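Local coordinates for rifamycin polyketide synthase (Amycolatopsis mediterranei, PDB 4LN9), which dehydrates a polyketide intermediate, probably a beta-hydroxyacyl chain, as the dehydratase domain in the terminal module of the rifamycin assembly line, at residues G182-L187 and R199-V204; A68-A71 and V76-P79; A43-P48 and G52-S57; V135-E140 and L146-G151. One frame throughout, in Å; residues are numbered along the deposited sequence.

In the fold
Contacts 3 and 4 are both beta hairpins of the first hotdog of this double-hotdog dehydratase. Their centres lie about 15 Å apart on the same side of the chain's centre, and both touch the second subunit of the dimer. Contact 2 lies deeper in the chain, about 16 Å from contact 4 between centres, and carries His-70 at the position of the histidine that is catalytic in this family. Contact 1 belongs to the second hotdog, with its centre about 17 Å from that of contact 2 and nearest atoms about 6 Å apart. Its tyrosine touches His-244, in the other dehydratase signature. Contacts 1 and 3 are about 38 Å apart, centre to centre, on opposite sides of the chain's centre.

Contact 1. Residues G182-L187 and R199-V204; sequences GAYDVL and RAVRAV
Tyr-184 joins the first turn of helix 183-190 to Arg-199 and Val-201, at the start of strand 201-207, in a helix-to-strand contact of the second hotdog. The ring does nearly all the work. Arg-199 lays its aliphatic chain over one face: CG stands 3.6 Å from the centroid of the Tyr-184 ring and only 7° off the ring normal, a CH-pi contact. Its CG is anti to the carbonyl carbon (chi1 -71°), which carries the methylenes back across the ring, while the guanidinium bends away with its plane steeply inclined to the tyrosine. NH1 makes a weak hydrogen bond to Tyr-194 O.

The phenol oxygen reaches the strand backbone. Val-201 N donates to Tyr-184 OH at 3.2 Å, and Val-201 CG2 packs against the same oxygen, also at 3.2 Å. A second hydrogen bond links Tyr-184 OH to His-244 NE2, so the hydroxyl is gripped by both a main-chain amide and an imidazole.

Helix 236-251, which carries His-244 and Val-248, packs against this tyrosine. Val-201 in turn touches Ile-219 of strand 214-220, and just beyond it Arg-202 and Ala-203 face Glu-218 in a classic beta bulge.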
# COMPACT_ATOMS: atom_id res chain seq x y z
N GLY A 182 10.44 -21.04 39.81
CA GLY A 182 11.32 -19.90 39.84
C GLY A 182 11.96 -19.46 38.54
O GLY A 182 12.52 -18.39 38.46
N ALA A 183 11.87 -20.28 37.52
CA ALA A 183 12.63 -20.08 36.28
C ALA A 183 12.31 -18.76 35.58
O ALA A 183 13.22 -18.06 35.11
CB ALA A 183 12.45 -21.26 35.34
N TYR A 184 11.03 -18.44 35.44
CA TYR A 184 10.61 -17.22 34.74
C TYR A 184 11.00 -15.96 35.52
O TYR A 184 11.10 -14.87 34.95
CB TYR A 184 9.10 -17.23 34.46
CG TYR A 184 8.70 -17.86 33.13
CD1 TYR A 184 7.67 -18.79 33.06
CD2 TYR A 184 9.26 -17.43 31.93
CE1 TYR A 184 7.29 -19.35 31.85
CE2 TYR A 184 8.89 -17.98 30.72
CZ TYR A 184 7.90 -18.95 30.68
OH TYR A 184 7.53 -19.51 29.48
N ASP A 185 11.27 -16.12 36.82
CA ASP A 185 11.79 -15.03 37.64
C ASP A 185 13.29 -14.84 37.41
O ASP A 185 13.77 -13.71 37.35
CB ASP A 185 11.53 -15.31 39.13
CG ASP A 185 10.09 -15.04 39.53
OD1 ASP A 185 9.38 -14.35 38.77
OD2 ASP A 185 9.68 -15.50 40.61
N VAL A 186 14.01 -15.95 37.30
CA VAL A 186 15.45 -15.90 37.08
C VAL A 186 15.77 -15.32 35.70
O VAL A 186 16.77 -14.62 35.53
CB VAL A 186 16.08 -17.30 37.22
CG1 VAL A 186 17.58 -17.24 36.99
CG2 VAL A 186 15.76 -17.89 38.59
N LEU A 187 14.86 -15.52 34.76
CA LEU A 187 14.97 -14.92 33.43
C LEU A 187 14.70 -13.42 33.45
O LEU A 187 15.41 -12.65 32.79
CB LEU A 187 14.01 -15.61 32.45
CG LEU A 187 14.39 -17.02 31.99
CD1 LEU A 187 13.43 -17.53 30.93
CD2 LEU A 187 15.83 -17.05 31.48
N ARG A 199 4.41 -16.40 29.14
CA ARG A 199 4.77 -17.44 30.09
C ARG A 199 4.00 -18.73 29.82
O ARG A 199 3.05 -19.06 30.53
CB ARG A 199 4.60 -16.96 31.53
CG ARG A 199 5.63 -15.92 31.94
CD ARG A 199 5.67 -15.69 33.44
NE ARG A 199 4.36 -15.28 33.95
CZ ARG A 199 4.03 -14.02 34.23
NH1 ARG A 199 4.91 -13.04 34.07
NH2 ARG A 199 2.80 -13.74 34.65
N ALA A 200 4.33 -19.39 28.71
CA ALA A 200 3.50 -20.47 28.19
C ALA A 200 4.17 -21.83 28.31
O ALA A 200 3.61 -22.84 27.90
CB ALA A 200 3.11 -20.19 26.74
N VAL A 201 5.40 -21.85 28.81
CA VAL A 201 6.10 -23.11 29.01
C VAL A 201 5.54 -23.85 30.22
O VAL A 201 5.58 -23.33 31.34
CB VAL A 201 7.62 -22.89 29.19
CG1 VAL A 201 8.31 -24.22 29.45
CG2 VAL A 201 8.21 -22.22 27.96
N ARG A 202 4.94 -25.01 29.98
CA ARG A 202 4.21 -25.74 31.02
C ARG A 202 5.05 -26.84 31.67
O ARG A 202 4.85 -27.18 32.84
CB ARG A 202 2.92 -26.33 30.46
CG ARG A 202 1.95 -25.28 29.94
CD ARG A 202 1.09 -24.72 31.06
NE ARG A 202 0.28 -25.77 31.67
CZ ARG A 202 -0.24 -25.70 32.89
NH1 ARG A 202 -0.10 -24.60 33.62
NH2 ARG A 202 -0.95 -26.72 33.37
N ALA A 203 5.93 -27.44 30.88
CA ALA A 203 6.82 -28.48 31.38
C ALA A 203 8.02 -28.55 30.45
O ALA A 203 7.91 -28.24 29.26
CB ALA A 203 6.10 -29.82 31.40
N VAL A 204 9.16 -28.95 30.99
CA VAL A 204 10.36 -29.15 30.19
C VAL A 204 11.03 -30.46 30.59
O VAL A 204 11.03 -30.83 31.76
CB VAL A 204 11.35 -28.00 30.39
CG1 VAL A 204 12.71 -28.36 29.81
CG2 VAL A 204 10.81 -26.72 29.75

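Contact 2. Residues A68-A71 and V76-P79; sequences ADHA and VIVP
Ala-68 meets Val-76 across the short hairpin that lies within the histidine signature of polyketide dehydratases, HXXXGXXXXP, which here runs from His-70 to Pro-79 with an aspartate where the glycine usually stands. The first touch is light: Ala-68 CA lies 3.9 Å from Val-76 CG2. Next along the chain, Asp-69 turns away from the partner segment and gives its OD2 to a hydrogen bond with Thr-197 OG1.

His-70 carries the contact, and is probably the catalytic histidine, as in relatives. With CG trans to the backbone N (chi1 -174°), the imidazole swings over to the 76-79 segment. At its rim, ND1 donates to Ile-77 O at 2.9 Å; the oxygen sits 21° out of the ring plane and the N-H...O angle is 147°, so the bond is somewhat bent. Over one face lies Pro-79, whose CB is 3.8 Å from the centroid of the His-70 ring in a CH-pi contact. Together the bond and the proline limit how the ring can turn. Phe-198 meets the same imidazole at an oblique angle.

The His-70 carbonyl takes a weak hydrogen bond from Ile-77 N. Ala-71 then pairs with Val-76 as an antiparallel, non-hydrogen-bonded bridge, while its own backbone bonds to Gly-193 in strand 192-194. Pro-79 is the N-cap of helix 80-93, which ties the histidine to the start of that helix. Ile-77 CG1 also lies in the imidazole plane at its edge, 3.8 Å from His-70 CE1.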
# COMPACT_ATOMS: atom_id res chain seq x y z
N ALA A 68 2.90 -5.69 25.52
CA ALA A 68 3.59 -5.31 26.75
C ALA A 68 4.18 -6.52 27.46
O ALA A 68 5.16 -6.41 28.19
CB ALA A 68 2.65 -4.55 27.67
N ASP A 69 3.67 -7.71 27.11
CA ASP A 69 4.13 -8.94 27.75
C ASP A 69 5.45 -9.48 27.20
O ASP A 69 5.95 -10.50 27.66
CB ASP A 69 3.04 -10.02 27.67
CG ASP A 69 1.93 -9.80 28.67
OD1 ASP A 69 2.10 -8.93 29.55
OD2 ASP A 69 0.88 -10.45 28.55
N HIS A 70 6.01 -8.78 26.22
CA HIS A 70 7.36 -9.07 25.74
C HIS A 70 8.19 -7.83 25.75
O HIS A 70 8.02 -6.95 24.91
CB HIS A 70 7.31 -9.66 24.34
CG HIS A 70 8.66 -10.12 23.83
ND1 HIS A 70 9.51 -9.30 23.19
CD2 HIS A 70 9.28 -11.37 23.88
CE1 HIS A 70 10.64 -9.97 22.87
NE2 HIS A 70 10.49 -11.24 23.29
N ALA A 71 9.02 -7.69 26.78
CA ALA A 71 9.83 -6.49 26.96
C ALA A 71 11.23 -6.88 27.41
O ALA A 71 11.39 -7.79 28.23
CB ALA A 71 9.18 -5.57 27.98
N VAL A 76 9.29 -2.46 25.63
CA VAL A 76 8.46 -3.29 24.76
C VAL A 76 9.04 -3.37 23.35
O VAL A 76 9.24 -2.34 22.70
CB VAL A 76 7.00 -2.79 24.69
CG1 VAL A 76 6.17 -3.69 23.79
CG2 VAL A 76 6.39 -2.71 26.08
N ILE A 77 9.41 -4.58 22.93
CA ILE A 77 9.87 -4.82 21.56
C ILE A 77 9.13 -6.01 20.96
O ILE A 77 8.84 -6.98 21.66
CB ILE A 77 11.39 -5.07 21.51
CG1 ILE A 77 11.73 -6.47 22.02
CG2 ILE A 77 12.14 -4.01 22.31
CD1 ILE A 77 13.21 -6.77 22.03
N VAL A 78 8.69 -5.88 19.70
CA VAL A 78 8.00 -6.99 19.04
C VAL A 78 8.96 -8.18 18.93
O VAL A 78 10.13 -8.00 18.60
CB VAL A 78 7.50 -6.60 17.63
CG1 VAL A 78 6.95 -7.82 16.90
CG2 VAL A 78 6.43 -5.52 17.73
N PRO A 79 8.54 -9.34 19.47
CA PRO A 79 9.44 -10.48 19.43
C PRO A 79 9.87 -10.81 18.00
O PRO A 79 9.10 -10.59 17.06
CB PRO A 79 8.59 -11.62 20.01
CG PRO A 79 7.18 -11.19 19.79
CD PRO A 79 7.19 -9.70 19.94

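Contact 3. Residues A43-P48 and G52-S57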
# COMPACT_ATOMS: atom_id res chain seq x y z
N ALA A 43 -4.09 -3.58 6.71
CA ALA A 43 -4.51 -3.62 5.32
C ALA A 43 -3.45 -4.29 4.46
O ALA A 43 -2.30 -4.41 4.87
CB ALA A 43 -4.81 -2.22 4.81
N VAL A 44 -3.89 -4.88 3.35
CA VAL A 44 -2.96 -5.34 2.33
C VAL A 44 -3.36 -4.70 1.01
O VAL A 44 -4.54 -4.50 0.75
CB VAL A 44 -3.00 -6.87 2.18
CG1 VAL A 44 -4.43 -7.35 2.02
CG2 VAL A 44 -2.14 -7.32 1.00
N VAL A 45 -2.38 -4.27 0.23
CA VAL A 45 -2.68 -3.88 -1.14
C VAL A 45 -1.65 -4.41 -2.12
O VAL A 45 -0.47 -4.55 -1.78
CB VAL A 45 -2.83 -2.36 -1.30
CG1 VAL A 45 -1.48 -1.67 -1.17
CG2 VAL A 45 -3.48 -2.03 -2.64
N GLN A 46 -2.14 -4.94 -3.23
CA GLN A 46 -1.24 -5.40 -4.28
C GLN A 46 -0.56 -4.22 -4.95
O GLN A 46 -1.07 -3.10 -4.93
CB GLN A 46 -2.01 -6.22 -5.31
CG GLN A 46 -2.67 -7.45 -4.71
CD GLN A 46 -3.59 -8.14 -5.69
OE1 GLN A 46 -4.76 -7.77 -5.82
NE2 GLN A 46 -3.08 -9.14 -6.39
N LEU A 47 0.64 -4.46 -5.47
CA LEU A 47 1.40 -3.44 -6.18
C LEU A 47 1.63 -3.86 -7.63
O LEU A 47 2.65 -4.46 -7.95
CB LEU A 47 2.73 -3.19 -5.48
CG LEU A 47 2.66 -2.73 -4.02
CD1 LEU A 47 4.05 -2.69 -3.40
CD2 LEU A 47 1.99 -1.37 -3.91
N PRO A 48 0.61 -3.66 -8.48
CA PRO A 48 0.59 -4.16 -9.86
C PRO A 48 1.83 -3.71 -10.62
O PRO A 48 2.21 -4.35 -11.60
CB PRO A 48 -0.65 -3.50 -10.46
CG PRO A 48 -1.53 -3.17 -9.29
CD PRO A 48 -0.60 -2.88 -8.15
N GLY A 52 4.37 -6.93 -6.67
CA GLY A 52 4.61 -7.13 -5.25
C GLY A 52 3.33 -6.91 -4.47
O GLY A 52 2.25 -6.82 -5.05
N LEU A 53 3.46 -6.76 -3.16
CA LEU A 53 2.35 -6.30 -2.36
C LEU A 53 2.88 -5.77 -1.04
O LEU A 53 4.07 -5.86 -0.75
CB LEU A 53 1.35 -7.43 -2.11
CG LEU A 53 1.89 -8.70 -1.44
CD1 LEU A 53 2.19 -8.45 0.04
CD2 LEU A 53 0.91 -9.85 -1.61
N VAL A 54 2.01 -5.07 -0.33
CA VAL A 54 2.41 -4.43 0.90
C VAL A 54 1.32 -4.53 1.95
O VAL A 54 0.13 -4.50 1.63
CB VAL A 54 2.82 -2.97 0.67
CG1 VAL A 54 1.60 -2.11 0.37
CG2 VAL A 54 3.58 -2.43 1.87
N PHE A 55 1.73 -4.95 3.14
CA PHE A 55 0.86 -4.95 4.31
C PHE A 55 1.16 -3.73 5.16
O PHE A 55 2.32 -3.50 5.52
CB PHE A 55 1.11 -6.22 5.13
CG PHE A 55 0.50 -7.45 4.55
CD1 PHE A 55 1.11 -8.12 3.51
CD2 PHE A 55 -0.74 -7.90 4.99
CE1 PHE A 55 0.54 -9.25 2.96
CE2 PHE A 55 -1.32 -9.02 4.44
CZ PHE A 55 -0.67 -9.71 3.43
N THR A 56 0.10 -3.12 5.68
CA THR A 56 0.24 -1.97 6.57
C THR A 56 -0.42 -2.22 7.93
O THR A 56 -1.47 -2.87 8.01
CB THR A 56 -0.37 -0.69 5.96
OG1 THR A 56 -1.77 -0.89 5.72
CG2 THR A 56 0.32 -0.35 4.65
N SER A 57 0.14 -1.59 8.96
CA SER A 57 -0.33 -1.76 10.32
C SER A 57 0.04 -0.55 11.17
O SER A 57 1.01 0.15 10.88
CB SER A 57 0.27 -3.03 10.93
OG SER A 57 0.15 -3.03 12.34
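Phe-55 lies alongside Val-44, its non-hydrogen-bonded partner in an antiparallel pair, and the two side chains point the same way. Phe-55 CB starts 3.9 Å from Ala-43 O, and CG stays near that same carbonyl. Because CG is trans to the carbonyl carbon (chi1 -76°), the ring tilts back toward the neighbouring strand. CD2 and CE2 pass under the Val-44 branch point, CE2 coming within 3.5 Å of Val-44 CB. At the tip, CZ meets Val-44 CG2 at 3.7 Å, and CE1 touches that same methyl. Val-44 CB thus covers one ring face off-centre, toward the rim, as a CH-pi contact. Beyond the hairpin, the phenylalanine packs on Arg-89, Ala-90 and Glu-93 of helix 80-93.

The opposite face of the hairpin carries Ala-43 with Thr-56, Val-45 with Val-54, and Leu-47 with Gly-52, all hydrogen-bonded pairs. The central pair is packed hard, with Val-45 CG1 only 3.5 Å from Val-54 CG1, and its two N-H...O bonds are nearly collinear with the carbonyls. In the pair next to the turn, Leu-47 N to Gly-52 O keeps its length at 2.9 Å, but Gly-52 N to Leu-47 O stretches to 3.3 Å.

The second subunit takes up polar groups from both sides of this unit. Thr-56 OG1 bonds to Leu-31 O of the second subunit, and Gln-46 OE1 to Trp-145 NE1 of that chain. With an aromatic side chain turned onto helix 80-93 and neighbouring strands on both sides, this is a regular beta hairpin of the hotdog fold, in which a curved antiparallel sheet wraps a central helix.

Contact 4. Residues V135-E140 and L146-G151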
# COMPACT_ATOMS: atom_id res chain seq x y z
N VAL A 135 10.62 -5.87 6.61
CA VAL A 135 9.72 -5.28 7.60
C VAL A 135 10.24 -3.93 8.07
O VAL A 135 11.40 -3.79 8.45
CB VAL A 135 9.52 -6.21 8.81
CG1 VAL A 135 8.65 -5.54 9.86
CG2 VAL A 135 8.91 -7.53 8.37
N PHE A 136 9.40 -2.90 7.91
CA PHE A 136 9.79 -1.53 8.26
C PHE A 136 8.88 -0.99 9.36
O PHE A 136 7.69 -1.31 9.40
CB PHE A 136 9.70 -0.61 7.04
CG PHE A 136 10.54 -1.05 5.88
CD1 PHE A 136 11.89 -0.74 5.83
CD2 PHE A 136 9.95 -1.64 4.77
CE1 PHE A 136 12.66 -1.13 4.75
CE2 PHE A 136 10.71 -1.99 3.67
CZ PHE A 136 12.07 -1.76 3.67
N SER A 137 9.37 0.04 10.04
CA SER A 137 8.53 0.82 10.94
C SER A 137 8.80 2.32 10.86
O SER A 137 9.92 2.75 10.56
CB SER A 137 8.68 0.33 12.38
OG SER A 137 9.93 0.72 12.92
N LEU A 138 7.78 3.11 11.16
CA LEU A 138 7.87 4.56 11.21
C LEU A 138 7.19 5.06 12.48
O LEU A 138 5.96 5.01 12.59
CB LEU A 138 7.19 5.18 9.99
CG LEU A 138 7.25 6.70 9.88
CD1 LEU A 138 8.69 7.17 9.71
CD2 LEU A 138 6.39 7.20 8.72
N ARG A 139 7.99 5.46 13.46
CA ARG A 139 7.47 6.07 14.69
C ARG A 139 6.79 7.40 14.39
O ARG A 139 7.21 8.14 13.51
CB ARG A 139 8.61 6.27 15.69
CG ARG A 139 9.27 4.98 16.15
CD ARG A 139 8.66 4.49 17.46
NE ARG A 139 9.66 3.85 18.31
CZ ARG A 139 10.22 4.42 19.37
NH1 ARG A 139 9.85 5.64 19.74
NH2 ARG A 139 11.15 3.78 20.07
N GLU A 140 5.74 7.71 15.16
CA GLU A 140 4.97 8.94 14.96
C GLU A 140 5.87 10.17 14.88
O GLU A 140 5.58 11.12 14.15
CB GLU A 140 3.96 9.12 16.10
CG GLU A 140 2.69 8.31 15.93
CD GLU A 140 1.68 8.58 17.02
OE1 GLU A 140 1.92 9.49 17.85
OE2 GLU A 140 0.64 7.88 17.06
N LEU A 146 12.57 2.70 9.63
CA LEU A 146 13.64 1.85 10.13
C LEU A 146 13.38 0.42 9.65
O LEU A 146 12.23 -0.01 9.60
CB LEU A 146 13.63 1.90 11.67
CG LEU A 146 14.74 1.29 12.53
CD1 LEU A 146 16.12 1.64 12.00
CD2 LEU A 146 14.58 1.76 13.98
N ARG A 147 14.40 -0.25 9.10
CA ARG A 147 14.22 -1.65 8.71
C ARG A 147 14.52 -2.60 9.86
O ARG A 147 15.52 -2.45 10.56
CB ARG A 147 15.06 -2.01 7.49
CG ARG A 147 14.64 -3.33 6.86
CD ARG A 147 15.29 -3.56 5.51
NE ARG A 147 16.69 -3.95 5.65
CZ ARG A 147 17.48 -4.28 4.64
NH1 ARG A 147 17.00 -4.29 3.40
NH2 ARG A 147 18.74 -4.60 4.85
N HIS A 148 13.67 -3.60 10.03
CA HIS A 148 13.78 -4.48 11.19
C HIS A 148 14.17 -5.87 10.80
O HIS A 148 14.69 -6.63 11.62
CB HIS A 148 12.47 -4.51 11.95
CG HIS A 148 12.10 -3.18 12.54
ND1 HIS A 148 12.79 -2.61 13.54
CD2 HIS A 148 11.18 -2.22 12.11
CE1 HIS A 148 12.29 -1.39 13.80
NE2 HIS A 148 11.30 -1.16 12.93
N ALA A 149 13.81 -6.26 9.59
CA ALA A 149 14.10 -7.59 9.11
C ALA A 149 14.05 -7.62 7.60
O ALA A 149 13.26 -6.91 6.98
CB ALA A 149 13.11 -8.59 9.70
N THR A 150 14.87 -8.49 7.01
CA THR A 150 14.88 -8.66 5.57
C THR A 150 15.12 -10.14 5.27
O THR A 150 15.82 -10.82 6.02
CB THR A 150 15.99 -7.81 4.93
OG1 THR A 150 15.93 -7.94 3.50
CG2 THR A 150 17.36 -8.25 5.42
N GLY A 151 14.38 -10.67 4.31
CA GLY A 151 14.44 -12.10 4.04
C GLY A 151 13.88 -12.53 2.70
O GLY A 151 13.73 -11.73 1.78
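Phe-136 and Arg-147 lie on one side of the hairpin formed by strands 131-139 and 146-154, while Ser-137 and His-148 meet on the other. The phenyl ring slants past the arginine stem, its CE1 lying 3.6 Å from Arg-147 CG and almost as near to CD. The ring and guanidinium planes are 31° apart. Arg-147 extends from its backbone with CG opposite the N (chi1 -166°), then bends at chi3 (76°), which carries the guanidinium past the ring to a salt bridge with Glu-105.

The register slips by one residue between Val-135 and Phe-136, a beta bulge that takes in His-148. Val-135 spans it, giving its N to Ala-149 O at 2.9 Å and taking His-148 N on its O at 2.8 Å. Regular pairing resumes at Ser-137 and Leu-146, which exchange two backbone hydrogen bonds. The imidazole reaches back along the strand so that Ser-137 OG lies at its edge, near the ring plane. His-148 NE2 and that OG are modelled 2.3 Å apart, a close contact of doubtful length.

Chemically, then, the polar groups here fare differently. Ala-149 N, next to the bulge, is buried with no partner in the model, while His-148 ND1 bonds to Ala-106 O and, on the far side, the arginine's charge is met by Glu-105.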